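Local atomic coordinates of isoflavone reductase (Medicago sativa, PDB entry 2GAS), a protein that reduces achiral 2'-hydroxyisoflavones to chiral isoflavanones with NADPH, a late step in the synthesis of the alfalfa phytoalexin medicarpin. Residues A21-G26 against Q53-I58; P28-V33 against K75-V80; T169-D174 against A228-K233. All coordinates share one frame; numbering follows the deposited sequence.

Contact 1: A21-G26 against Q53-I58; sequences ASIKAG and QSLGVI
Ile23 and Val57 meet where two helices of the Rossmann-type, NADP(+)-binding fold run out: 21-26 holds the last turn of helix 15-25 and the glycine that follows it, while residues 53-58 lead from the end of helix 42-54 into edge strand 58-61. On the helix 15-25 side the contact rests on Ile23 alone. Its CG1 lies anti to the carbonyl carbon (chi1 -73°), and this sends the longer branch across to Val57, while CG2, anti to the backbone N, sits 4.3 Å from Leu55 CB. At the end of the long branch, Ile23 CD1 packs 3.7 Å from Val57 CG2, the two side chains crossing at about a right angle. Val57 has CG1 anti to its own backbone N (chi1 175°), leaving CG2 as the methyl that faces the helix.

No hydrogen bond links the segments; the fit is apolar. Both helices end in a Schellman motif, with Gly26 and Gly56 at positive phi, where any side chain would collide with the carbonyl oxygen of the residue before, hence glycine at both places. Ile23 also rests on Thr29, and Val57 on Val19 and Ala31, which places the contact between helix and sheet, with the side chain of Val57 about 7 Å from that of Pro10, in the loop inferred to bind NADP(+). The backbone atom of 53-58 nearest the isoleucine tip is Leu55 O, 3.7 Å from Ile23 CD1.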
ATOM      1  N   ALA A  21      12.883   1.308   5.956  1.00 16.75           N
ATOM      2  CA  ALA A  21      12.405   0.905   7.276  1.00 15.99           C
ATOM      3  C   ALA A  21      13.127  -0.360   7.735  1.00 16.81           C
ATOM      4  O   ALA A  21      13.388  -0.543   8.923  1.00 16.99           O
ATOM      5  CB  ALA A  21      10.888   0.672   7.249  1.00 15.87           C
ATOM      6  N   SER A  22      13.456  -1.233   6.789  1.00 15.96           N
ATOM      7  CA  SER A  22      14.147  -2.468   7.125  1.00 17.05           C
ATOM      8  C   SER A  22      15.539  -2.116   7.647  1.00 17.10           C
ATOM      9  O   SER A  22      15.988  -2.665   8.654  1.00 18.20           O
ATOM     10  CB  SER A  22      14.238  -3.374   5.895  1.00 16.95           C
ATOM     11  OG  SER A  22      14.819  -4.626   6.227  1.00 16.08           O
ATOM     12  N   ILE A  23      16.206  -1.188   6.969  1.00 17.13           N
ATOM     13  CA  ILE A  23      17.536  -0.752   7.391  1.00 18.76           C
ATOM     14  C   ILE A  23      17.456  -0.085   8.761  1.00 19.63           C
ATOM     15  O   ILE A  23      18.282  -0.345   9.635  1.00 20.44           O
ATOM     16  CB  ILE A  23      18.148   0.262   6.391  1.00 20.32           C
ATOM     17  CG1 ILE A  23      18.582  -0.453   5.109  1.00 20.40           C
ATOM     18  CG2 ILE A  23      19.323   0.995   7.034  1.00 21.34           C
ATOM     19  CD1 ILE A  23      19.646  -1.516   5.307  1.00 23.60           C
ATOM     20  N   LYS A  24      16.460   0.776   8.939  1.00 20.06           N
ATOM     21  CA  LYS A  24      16.266   1.496  10.195  1.00 21.18           C
ATOM     22  C   LYS A  24      16.080   0.542  11.375  1.00 21.37           C
ATOM     23  O   LYS A  24      16.649   0.752  12.454  1.00 21.71           O
ATOM     24  CB  LYS A  24      15.049   2.421  10.069  1.00 23.68           C
ATOM     25  CG  LYS A  24      14.758   3.283  11.289  1.00 28.89           C
ATOM     26  CD  LYS A  24      15.839   4.322  11.503  1.00 31.53           C
ATOM     27  CE  LYS A  24      15.497   5.224  12.679  1.00 34.52           C
ATOM     28  NZ  LYS A  24      14.202   5.935  12.460  1.00 35.32           N
ATOM     29  N   ALA A  25      15.285  -0.505  11.169  1.00 19.66           N
ATOM     30  CA  ALA A  25      15.013  -1.496  12.203  1.00 20.81           C
ATOM     31  C   ALA A  25      16.242  -2.341  12.522  1.00 22.91           C
ATOM     32  O   ALA A  25      16.318  -2.959  13.584  1.00 24.20           O
ATOM     33  CB  ALA A  25      13.868  -2.398  11.766  1.00 21.09           C
ATOM     34  N   GLY A  26      17.190  -2.374  11.590  1.00 22.57           N
ATOM     35  CA  GLY A  26      18.412  -3.134  11.793  1.00 23.40           C
ATOM     36  C   GLY A  26      18.430  -4.508  11.150  1.00 23.25           C
ATOM     37  O   GLY A  26      19.352  -5.291  11.378  1.00 24.86           O
ATOM     38  N   GLN A  53      22.991   0.917  -1.292  1.00 19.09           N
ATOM     39  CA  GLN A  53      24.310   0.338  -1.071  1.00 21.33           C
ATOM     40  C   GLN A  53      25.097   1.075   0.009  1.00 21.48           C
ATOM     41  O   GLN A  53      25.836   0.450   0.775  1.00 22.29           O
ATOM     42  CB  GLN A  53      25.099   0.302  -2.383  1.00 23.28           C
ATOM     43  CG  GLN A  53      24.518  -0.682  -3.390  1.00 28.49           C
ATOM     44  CD  GLN A  53      25.460  -0.981  -4.539  1.00 28.97           C
ATOM     45  OE1 GLN A  53      25.836  -0.092  -5.297  1.00 33.28           O
ATOM     46  NE2 GLN A  53      25.847  -2.243  -4.668  1.00 33.50           N
ATOM     47  N   SER A  54      24.935   2.393   0.085  1.00 21.69           N
ATOM     48  CA  SER A  54      25.645   3.172   1.096  1.00 21.98           C
ATOM     49  C   SER A  54      25.127   2.840   2.495  1.00 23.34           C
ATOM     50  O   SER A  54      25.811   3.090   3.490  1.00 23.73           O
ATOM     51  CB  SER A  54      25.493   4.676   0.835  1.00 23.54           C
ATOM     52  OG  SER A  54      24.182   5.132   1.130  1.00 23.16           O
ATOM     53  N   LEU A  55      23.920   2.279   2.561  1.00 21.79           N
ATOM     54  CA  LEU A  55      23.294   1.905   3.827  1.00 21.20           C
ATOM     55  C   LEU A  55      23.503   0.441   4.200  1.00 20.70           C
ATOM     56  O   LEU A  55      23.054  -0.011   5.254  1.00 22.14           O
ATOM     57  CB  LEU A  55      21.790   2.185   3.776  1.00 20.75           C
ATOM     58  CG  LEU A  55      21.347   3.642   3.668  1.00 22.64           C
ATOM     59  CD1 LEU A  55      19.834   3.697   3.491  1.00 19.85           C
ATOM     60  CD2 LEU A  55      21.781   4.409   4.915  1.00 22.51           C
ATOM     61  N   GLY A  56      24.167  -0.306   3.331  1.00 19.12           N
ATOM     62  CA  GLY A  56      24.411  -1.705   3.618  1.00 20.03           C
ATOM     63  C   GLY A  56      23.404  -2.669   3.020  1.00 19.73           C
ATOM     64  O   GLY A  56      23.433  -3.861   3.322  1.00 20.91           O
ATOM     65  N   VAL A  57      22.502  -2.168   2.184  1.00 20.11           N
ATOM     66  CA  VAL A  57      21.532  -3.051   1.544  1.00 19.28           C
ATOM     67  C   VAL A  57      22.312  -3.952   0.599  1.00 20.05           C
ATOM     68  O   VAL A  57      23.193  -3.484  -0.125  1.00 21.61           O
ATOM     69  CB  VAL A  57      20.484  -2.264   0.719  1.00 16.99           C
ATOM     70  CG1 VAL A  57      19.576  -3.231  -0.037  1.00 16.58           C
ATOM     71  CG2 VAL A  57      19.649  -1.390   1.639  1.00 18.06           C
ATOM     72  N   ILE A  58      21.995  -5.242   0.624  1.00 20.47           N
ATOM     73  CA  ILE A  58      22.644  -6.224  -0.237  1.00 21.07           C
ATOM     74  C   ILE A  58      21.810  -6.401  -1.503  1.00 21.26           C
ATOM     75  O   ILE A  58      20.624  -6.718  -1.434  1.00 21.78           O
ATOM     76  CB  ILE A  58      22.774  -7.601   0.469  1.00 22.61           C
ATOM     77  CG1 ILE A  58      23.774  -7.513   1.628  1.00 25.80           C
ATOM     78  CG2 ILE A  58      23.226  -8.657  -0.521  1.00 24.16           C
ATOM     79  CD1 ILE A  58      23.335  -6.633   2.763  1.00 31.72           C
TER

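Contact 2: P28-V33 against K75-V80; sequences PTYALV and KQVDIV
Tyr30 and Val77 make a textbook CH-pi contact. The methyl Val77 CG1 stands over one face of the phenol ring, 4.0 Å from the Tyr30 ring centroid and 20° off the ring normal, so it lies nearer one part of the rim than the middle. It sits over the CG-CD1 side of the ring: Val77 CG1 is 3.8 Å from Tyr30 CG, whereas Tyr30 OH is 5.5 Å from Val77 CG1. Tyr30 CG is beside the backbone N and anti to the carbonyl carbon (chi1 -59°), and Val77 CG1 takes the same relation to its own backbone, each side chain reaching across alongside the other and pointing the opposite way.

No hydrogen bond joins the segments. Tyr30 OH comes no nearer than 4.4 Å to Gln76 O, too far for a hydrogen bond, and that carbonyl is instead bonded by Lys4 NZ. The amide of Gln76 likewise turns elsewhere, NE2 donating a hydrogen to Lys72 O.

The contact spans one strand of the parallel Rossmann sheet. Strand 5-8 runs between strands 29-33 and 79-82, its backbone hydrogen-bonded to Tyr30 through Ile5 and Ile7, and Leu6 touches both Tyr30 and Val77. On the far side of strand 29-33 lies strand 58-61, whose Ile58 and Leu60 touch Tyr30, while Val77 belongs to the loop between helix 67-74 and strand 79-82.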
ATOM      1  N   PRO A  28      18.906  -7.420   8.306  1.00 21.61           N
ATOM      2  CA  PRO A  28      19.828  -7.550   7.176  1.00 21.40           C
ATOM      3  C   PRO A  28      18.842  -7.321   6.028  1.00 19.97           C
ATOM      4  O   PRO A  28      17.819  -8.010   5.942  1.00 20.19           O
ATOM      5  CB  PRO A  28      20.274  -9.005   7.264  1.00 22.93           C
ATOM      6  CG  PRO A  28      20.268  -9.261   8.737  1.00 22.53           C
ATOM      7  CD  PRO A  28      18.972  -8.605   9.183  1.00 21.99           C
ATOM      8  N   THR A  29      19.132  -6.357   5.165  1.00 18.92           N
ATOM      9  CA  THR A  29      18.216  -6.007   4.087  1.00 17.65           C
ATOM     10  C   THR A  29      18.744  -6.310   2.696  1.00 18.25           C
ATOM     11  O   THR A  29      19.875  -5.961   2.365  1.00 18.83           O
ATOM     12  CB  THR A  29      17.855  -4.513   4.216  1.00 17.38           C
ATOM     13  OG1 THR A  29      17.419  -4.259   5.559  1.00 16.85           O
ATOM     14  CG2 THR A  29      16.746  -4.132   3.259  1.00 16.38           C
ATOM     15  N   TYR A  30      17.907  -6.962   1.890  1.00 18.38           N
ATOM     16  CA  TYR A  30      18.253  -7.351   0.527  1.00 18.45           C
ATOM     17  C   TYR A  30      17.248  -6.775  -0.464  1.00 17.56           C
ATOM     18  O   TYR A  30      16.064  -6.661  -0.152  1.00 17.57           O
ATOM     19  CB  TYR A  30      18.247  -8.880   0.403  1.00 18.30           C
ATOM     20  CG  TYR A  30      19.204  -9.602   1.326  1.00 19.40           C
ATOM     21  CD1 TYR A  30      19.009  -9.612   2.708  1.00 21.68           C
ATOM     22  CD2 TYR A  30      20.309 -10.278   0.813  1.00 21.86           C
ATOM     23  CE1 TYR A  30      19.897 -10.278   3.558  1.00 23.08           C
ATOM     24  CE2 TYR A  30      21.201 -10.943   1.651  1.00 24.18           C
ATOM     25  CZ  TYR A  30      20.992 -10.939   3.018  1.00 23.88           C
ATOM     26  OH  TYR A  30      21.887 -11.582   3.842  1.00 25.97           O
ATOM     27  N   ALA A  31      17.719  -6.407  -1.651  1.00 17.13           N
ATOM     28  CA  ALA A  31      16.840  -5.865  -2.683  1.00 18.65           C
ATOM     29  C   ALA A  31      17.097  -6.598  -3.997  1.00 19.20           C
ATOM     30  O   ALA A  31      18.245  -6.745  -4.410  1.00 19.27           O
ATOM     31  CB  ALA A  31      17.088  -4.367  -2.861  1.00 18.44           C
ATOM     32  N   LEU A  32      16.033  -7.073  -4.638  1.00 19.76           N
ATOM     33  CA  LEU A  32      16.180  -7.773  -5.912  1.00 20.10           C
ATOM     34  C   LEU A  32      16.229  -6.739  -7.023  1.00 22.20           C
ATOM     35  O   LEU A  32      15.288  -5.960  -7.207  1.00 20.91           O
ATOM     36  CB  LEU A  32      15.003  -8.718  -6.155  1.00 21.31           C
ATOM     37  CG  LEU A  32      15.173  -9.678  -7.339  1.00 20.83           C
ATOM     38  CD1 LEU A  32      16.192 -10.761  -6.982  1.00 22.12           C
ATOM     39  CD2 LEU A  32      13.834 -10.311  -7.671  1.00 21.19           C
ATOM     40  N   VAL A  33      17.336  -6.725  -7.755  1.00 21.80           N
ATOM     41  CA  VAL A  33      17.514  -5.774  -8.841  1.00 25.97           C
ATOM     42  C   VAL A  33      18.161  -6.430 -10.050  1.00 29.49           C
ATOM     43  O   VAL A  33      18.999  -7.323  -9.914  1.00 31.03           O
ATOM     44  CB  VAL A  33      18.400  -4.586  -8.406  1.00 27.24           C
ATOM     45  CG1 VAL A  33      17.674  -3.741  -7.367  1.00 25.59           C
ATOM     46  CG2 VAL A  33      19.708  -5.098  -7.841  1.00 29.50           C
ATOM     47  N   LYS A  75      16.469 -18.124  -1.563  1.00 21.62           N
ATOM     48  CA  LYS A  75      17.144 -19.068  -0.676  1.00 23.79           C
ATOM     49  C   LYS A  75      18.083 -18.371   0.306  1.00 23.45           C
ATOM     50  O   LYS A  75      18.477 -18.949   1.323  1.00 24.87           O
ATOM     51  CB  LYS A  75      17.945 -20.086  -1.491  1.00 23.35           C
ATOM     52  CG  LYS A  75      17.125 -21.216  -2.068  1.00 26.86           C
ATOM     53  CD  LYS A  75      18.005 -22.141  -2.891  1.00 30.63           C
ATOM     54  CE  LYS A  75      17.385 -23.514  -3.025  1.00 33.96           C
ATOM     55  NZ  LYS A  75      17.316 -24.192  -1.695  1.00 35.77           N
ATOM     56  N   GLN A  76      18.434 -17.125   0.010  1.00 22.70           N
ATOM     57  CA  GLN A  76      19.348 -16.377   0.865  1.00 22.74           C
ATOM     58  C   GLN A  76      18.675 -15.554   1.961  1.00 22.85           C
ATOM     59  O   GLN A  76      19.356 -14.982   2.806  1.00 23.85           O
ATOM     60  CB  GLN A  76      20.210 -15.449   0.007  1.00 22.64           C
ATOM     61  CG  GLN A  76      21.065 -16.171  -1.017  1.00 25.49           C
ATOM     62  CD  GLN A  76      21.781 -15.214  -1.949  1.00 25.66           C
ATOM     63  OE1 GLN A  76      22.653 -14.451  -1.529  1.00 28.27           O
ATOM     64  NE2 GLN A  76      21.411 -15.246  -3.222  1.00 26.33           N
ATOM     65  N   VAL A  77      17.346 -15.507   1.958  1.00 20.44           N
ATOM     66  CA  VAL A  77      16.623 -14.713   2.943  1.00 19.76           C
ATOM     67  C   VAL A  77      15.563 -15.493   3.716  1.00 19.71           C
ATOM     68  O   VAL A  77      15.344 -16.680   3.472  1.00 22.12           O
ATOM     69  CB  VAL A  77      15.950 -13.503   2.264  1.00 17.47           C
ATOM     70  CG1 VAL A  77      17.001 -12.657   1.557  1.00 19.57           C
ATOM     71  CG2 VAL A  77      14.899 -13.989   1.266  1.00 20.04           C
ATOM     72  N   ASP A  78      14.910 -14.806   4.649  1.00 18.61           N
ATOM     73  CA  ASP A  78      13.870 -15.397   5.487  1.00 18.44           C
ATOM     74  C   ASP A  78      12.477 -14.867   5.148  1.00 18.20           C
ATOM     75  O   ASP A  78      11.498 -15.609   5.173  1.00 20.37           O
ATOM     76  CB  ASP A  78      14.147 -15.089   6.959  1.00 19.47           C
ATOM     77  CG  ASP A  78      15.471 -15.642   7.435  1.00 21.87           C
ATOM     78  OD1 ASP A  78      16.316 -14.850   7.911  1.00 22.28           O
ATOM     79  OD2 ASP A  78      15.657 -16.868   7.340  1.00 23.36           O
ATOM     80  N   ILE A  79      12.398 -13.576   4.847  1.00 17.34           N
ATOM     81  CA  ILE A  79      11.131 -12.919   4.541  1.00 17.42           C
ATOM     82  C   ILE A  79      11.163 -12.267   3.167  1.00 16.31           C
ATOM     83  O   ILE A  79      12.139 -11.613   2.799  1.00 16.19           O
ATOM     84  CB  ILE A  79      10.818 -11.851   5.616  1.00 18.32           C
ATOM     85  CG1 ILE A  79      10.756 -12.526   6.991  1.00 18.79           C
ATOM     86  CG2 ILE A  79       9.493 -11.148   5.299  1.00 17.65           C
ATOM     87  CD1 ILE A  79      10.591 -11.563   8.147  1.00 21.46           C
ATOM     88  N   VAL A  80      10.089 -12.458   2.410  1.00 13.58           N
ATOM     89  CA  VAL A  80       9.985 -11.906   1.066  1.00 15.33           C
ATOM     90  C   VAL A  80       8.810 -10.937   1.012  1.00 16.33           C
ATOM     91  O   VAL A  80       7.684 -11.289   1.365  1.00 14.16           O
ATOM     92  CB  VAL A  80       9.768 -13.031   0.030  1.00 16.41           C
ATOM     93  CG1 VAL A  80       9.626 -12.439  -1.359  1.00 16.88           C
ATOM     94  CG2 VAL A  80      10.925 -14.018   0.078  1.00 15.46           C
TER

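Contact 3: T169-D174 against A228-K233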
ATOM      1  N   THR A 169      -3.406  17.638  -8.394  1.00 34.75           N
ATOM      2  CA  THR A 169      -2.262  17.009  -7.742  1.00 33.47           C
ATOM      3  C   THR A 169      -2.105  17.511  -6.317  1.00 30.96           C
ATOM      4  O   THR A 169      -1.652  16.779  -5.440  1.00 32.36           O
ATOM      5  CB  THR A 169      -0.950  17.276  -8.514  1.00 35.04           C
ATOM      6  OG1 THR A 169      -0.739  18.688  -8.634  1.00 37.14           O
ATOM      7  CG2 THR A 169      -1.013  16.661  -9.901  1.00 36.73           C
ATOM      8  N   ASP A 170      -2.487  18.764  -6.087  1.00 28.07           N
ATOM      9  CA  ASP A 170      -2.385  19.360  -4.762  1.00 24.68           C
ATOM     10  C   ASP A 170      -3.766  19.634  -4.181  1.00 20.33           C
ATOM     11  O   ASP A 170      -4.767  19.594  -4.898  1.00 20.68           O
ATOM     12  CB  ASP A 170      -1.574  20.654  -4.839  1.00 27.22           C
ATOM     13  CG  ASP A 170      -0.078  20.401  -4.918  1.00 31.18           C
ATOM     14  OD1 ASP A 170       0.321  19.312  -5.385  1.00 31.36           O
ATOM     15  OD2 ASP A 170       0.701  21.295  -4.522  1.00 33.87           O
ATOM     16  N   PRO A 171      -3.842  19.913  -2.869  1.00 19.33           N
ATOM     17  CA  PRO A 171      -5.141  20.183  -2.243  1.00 18.45           C
ATOM     18  C   PRO A 171      -5.824  21.403  -2.839  1.00 19.04           C
ATOM     19  O   PRO A 171      -5.199  22.445  -3.025  1.00 18.00           O
ATOM     20  CB  PRO A 171      -4.783  20.402  -0.773  1.00 17.54           C
ATOM     21  CG  PRO A 171      -3.527  19.597  -0.596  1.00 19.21           C
ATOM     22  CD  PRO A 171      -2.767  19.917  -1.862  1.00 19.58           C
ATOM     23  N   PRO A 172      -7.126  21.294  -3.140  1.00 19.61           N
ATOM     24  CA  PRO A 172      -7.860  22.424  -3.713  1.00 19.54           C
ATOM     25  C   PRO A 172      -7.982  23.505  -2.655  1.00 18.07           C
ATOM     26  O   PRO A 172      -8.153  23.204  -1.474  1.00 18.16           O
ATOM     27  CB  PRO A 172      -9.208  21.811  -4.064  1.00 21.06           C
ATOM     28  CG  PRO A 172      -9.403  20.821  -2.948  1.00 24.28           C
ATOM     29  CD  PRO A 172      -8.032  20.168  -2.849  1.00 22.74           C
ATOM     30  N   ARG A 173      -7.902  24.760  -3.073  1.00 18.05           N
ATOM     31  CA  ARG A 173      -7.996  25.856  -2.123  1.00 17.77           C
ATOM     32  C   ARG A 173      -9.256  26.691  -2.290  1.00 18.55           C
ATOM     33  O   ARG A 173      -9.482  27.629  -1.527  1.00 19.97           O
ATOM     34  CB  ARG A 173      -6.765  26.753  -2.254  1.00 18.65           C
ATOM     35  CG  ARG A 173      -5.457  25.992  -2.111  1.00 20.70           C
ATOM     36  CD  ARG A 173      -4.268  26.874  -2.458  1.00 23.53           C
ATOM     37  NE  ARG A 173      -3.806  27.667  -1.324  1.00 23.51           N
ATOM     38  CZ  ARG A 173      -2.932  27.241  -0.418  1.00 23.75           C
ATOM     39  NH1 ARG A 173      -2.417  26.024  -0.507  1.00 23.64           N
ATOM     40  NH2 ARG A 173      -2.567  28.040   0.574  1.00 19.89           N
ATOM     41  N   ASP A 174     -10.092  26.349  -3.266  1.00 18.46           N
ATOM     42  CA  ASP A 174     -11.301  27.131  -3.484  1.00 19.02           C
ATOM     43  C   ASP A 174     -12.592  26.321  -3.552  1.00 18.76           C
ATOM     44  O   ASP A 174     -13.583  26.678  -2.915  1.00 18.30           O
ATOM     45  CB  ASP A 174     -11.148  27.960  -4.764  1.00 22.94           C
ATOM     46  CG  ASP A 174     -12.118  29.123  -4.826  1.00 28.93           C
ATOM     47  OD1 ASP A 174     -12.262  29.826  -3.804  1.00 30.21           O
ATOM     48  OD2 ASP A 174     -12.724  29.343  -5.898  1.00 32.59           O
ATOM     49  N   ALA A 228     -12.580  19.909   6.576  1.00 18.52           N
ATOM     50  CA  ALA A 228     -12.598  20.869   7.681  1.00 19.51           C
ATOM     51  C   ALA A 228     -11.179  21.086   8.214  1.00 20.81           C
ATOM     52  O   ALA A 228     -10.807  22.202   8.582  1.00 20.86           O
ATOM     53  CB  ALA A 228     -13.517  20.369   8.793  1.00 19.99           C
ATOM     54  N   LEU A 229     -10.386  20.019   8.255  1.00 19.89           N
ATOM     55  CA  LEU A 229      -9.005  20.106   8.723  1.00 20.14           C
ATOM     56  C   LEU A 229      -8.191  21.024   7.801  1.00 19.74           C
ATOM     57  O   LEU A 229      -7.450  21.897   8.258  1.00 19.55           O
ATOM     58  CB  LEU A 229      -8.374  18.709   8.749  1.00 21.36           C
ATOM     59  CG  LEU A 229      -6.890  18.629   9.114  1.00 26.33           C
ATOM     60  CD1 LEU A 229      -6.671  19.263  10.482  1.00 28.20           C
ATOM     61  CD2 LEU A 229      -6.431  17.173   9.117  1.00 27.74           C
ATOM     62  N   TRP A 230      -8.337  20.821   6.494  1.00 17.91           N
ATOM     63  CA  TRP A 230      -7.623  21.620   5.507  1.00 17.35           C
ATOM     64  C   TRP A 230      -8.066  23.083   5.561  1.00 17.25           C
ATOM     65  O   TRP A 230      -7.244  23.989   5.481  1.00 17.43           O
ATOM     66  CB  TRP A 230      -7.859  21.036   4.105  1.00 17.57           C
ATOM     67  CG  TRP A 230      -7.236  21.817   2.981  1.00 16.54           C
ATOM     68  CD1 TRP A 230      -7.884  22.365   1.911  1.00 18.90           C
ATOM     69  CD2 TRP A 230      -5.842  22.103   2.793  1.00 17.88           C
ATOM     70  NE1 TRP A 230      -6.985  22.969   1.065  1.00 19.73           N
ATOM     71  CE2 TRP A 230      -5.724  22.825   1.582  1.00 18.90           C
ATOM     72  CE3 TRP A 230      -4.681  21.818   3.528  1.00 16.87           C
ATOM     73  CZ2 TRP A 230      -4.487  23.267   1.089  1.00 18.60           C
ATOM     74  CZ3 TRP A 230      -3.452  22.259   3.038  1.00 17.42           C
ATOM     75  CH2 TRP A 230      -3.369  22.974   1.829  1.00 18.21           C
ATOM     76  N   GLU A 231      -9.370  23.309   5.694  1.00 18.31           N
ATOM     77  CA  GLU A 231      -9.893  24.669   5.772  1.00 20.16           C
ATOM     78  C   GLU A 231      -9.275  25.428   6.932  1.00 20.08           C
ATOM     79  O   GLU A 231      -8.961  26.617   6.815  1.00 22.05           O
ATOM     80  CB  GLU A 231     -11.407  24.636   5.934  1.00 19.16           C
ATOM     81  CG  GLU A 231     -12.129  24.380   4.634  1.00 18.79           C
ATOM     82  CD  GLU A 231     -13.612  24.231   4.827  1.00 17.98           C
ATOM     83  OE1 GLU A 231     -14.349  24.419   3.840  1.00 22.21           O
ATOM     84  OE2 GLU A 231     -14.029  23.913   5.964  1.00 22.98           O
ATOM     85  N   LYS A 232      -9.098  24.744   8.053  1.00 21.21           N
ATOM     86  CA  LYS A 232      -8.504  25.370   9.225  1.00 23.11           C
ATOM     87  C   LYS A 232      -7.064  25.769   8.917  1.00 22.30           C
ATOM     88  O   LYS A 232      -6.585  26.818   9.354  1.00 24.56           O
ATOM     89  CB  LYS A 232      -8.521  24.404  10.411  1.00 26.60           C
ATOM     90  CG  LYS A 232      -7.874  24.969  11.666  1.00 30.90           C
ATOM     91  CD  LYS A 232      -7.656  23.894  12.724  1.00 36.00           C
ATOM     92  CE  LYS A 232      -6.769  22.771  12.191  1.00 38.49           C
ATOM     93  NZ  LYS A 232      -6.359  21.800  13.245  1.00 39.33           N
ATOM     94  N   LYS A 233      -6.380  24.935   8.143  1.00 20.76           N
ATOM     95  CA  LYS A 233      -4.988  25.198   7.791  1.00 21.03           C
ATOM     96  C   LYS A 233      -4.761  26.390   6.874  1.00 20.14           C
ATOM     97  O   LYS A 233      -3.812  27.148   7.072  1.00 21.82           O
ATOM     98  CB  LYS A 233      -4.364  23.951   7.165  1.00 23.67           C
ATOM     99  CG  LYS A 233      -4.176  22.829   8.155  1.00 26.84           C
ATOM    100  CD  LYS A 233      -3.514  21.642   7.503  1.00 29.56           C
ATOM    101  CE  LYS A 233      -3.088  20.645   8.552  1.00 33.69           C
ATOM    102  NZ  LYS A 233      -2.139  21.269   9.523  1.00 35.16           N
TER
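Trp230, on helix 223-234, lays its indole against an irregular Pro-Pro-Arg stretch that leads into strand 175-179, a helix-to-loop packing well away from the nucleotide-binding part of this NmrA-type reductase. The apolar part is a CH-pi contact. Pro171 CB sits over one face of the indole, 3.8 Å from the centroid of the Trp230 six-membered ring, and its closest approach is to Trp230 CZ2 at 3.4 Å. Trp230 CG is anti to the backbone N (chi1 177°), which carries the ring out from the helix toward the loop.

One hydrogen bond joins the segments: Trp230 NE1 gives its hydrogen to Pro172 O at 2.8 Å. It is bent, with 142° at the hydrogen, and the donor is tilted 33° from the carbonyl plane. A leucine here has neither the indole N-H nor its broad face, and would probably leave Pro172 O without a mate and open a gap between Pro171 and the helix.

Arg173 supplies the charged group. Bent at chi3, its chain brings the guanidinium to the edge of the indole, the two planes almost perpendicular. Its hydrogen bonds go to the chain terminus, NH1 to Phe306 O and NH2 to Val307 O, while Leu303 of helix 299-303 packs on both Pro171 and Trp230. Against the indole edge, Arg173 NH1 lies 3.8 Å from Trp230 CZ2.

Overall arrangement
Contacts 1 and 2 illustrate how neighbouring packings in a Rossmann-type fold share elements. Their segments alternate along the chain, their centres are about 12 Å apart, and they touch directly: Ser22 OG and Thr29 OG1 lie within hydrogen-bonding distance, and Ile58 pairs with Thr29 through the backbone. Helix 15-25 leads into strand 29-33, which is followed by helix 42-54, so contact 1 lies beside the sheet that contact 2 crosses. Contact 3 comes later in the chain, its centre about 36 Å from that of contact 1 and about 41 Å from that of contact 2. The first two belong to the Rossmann-type part, which probably holds NADP(+), the third to a remote region against which the C-terminal residues pack.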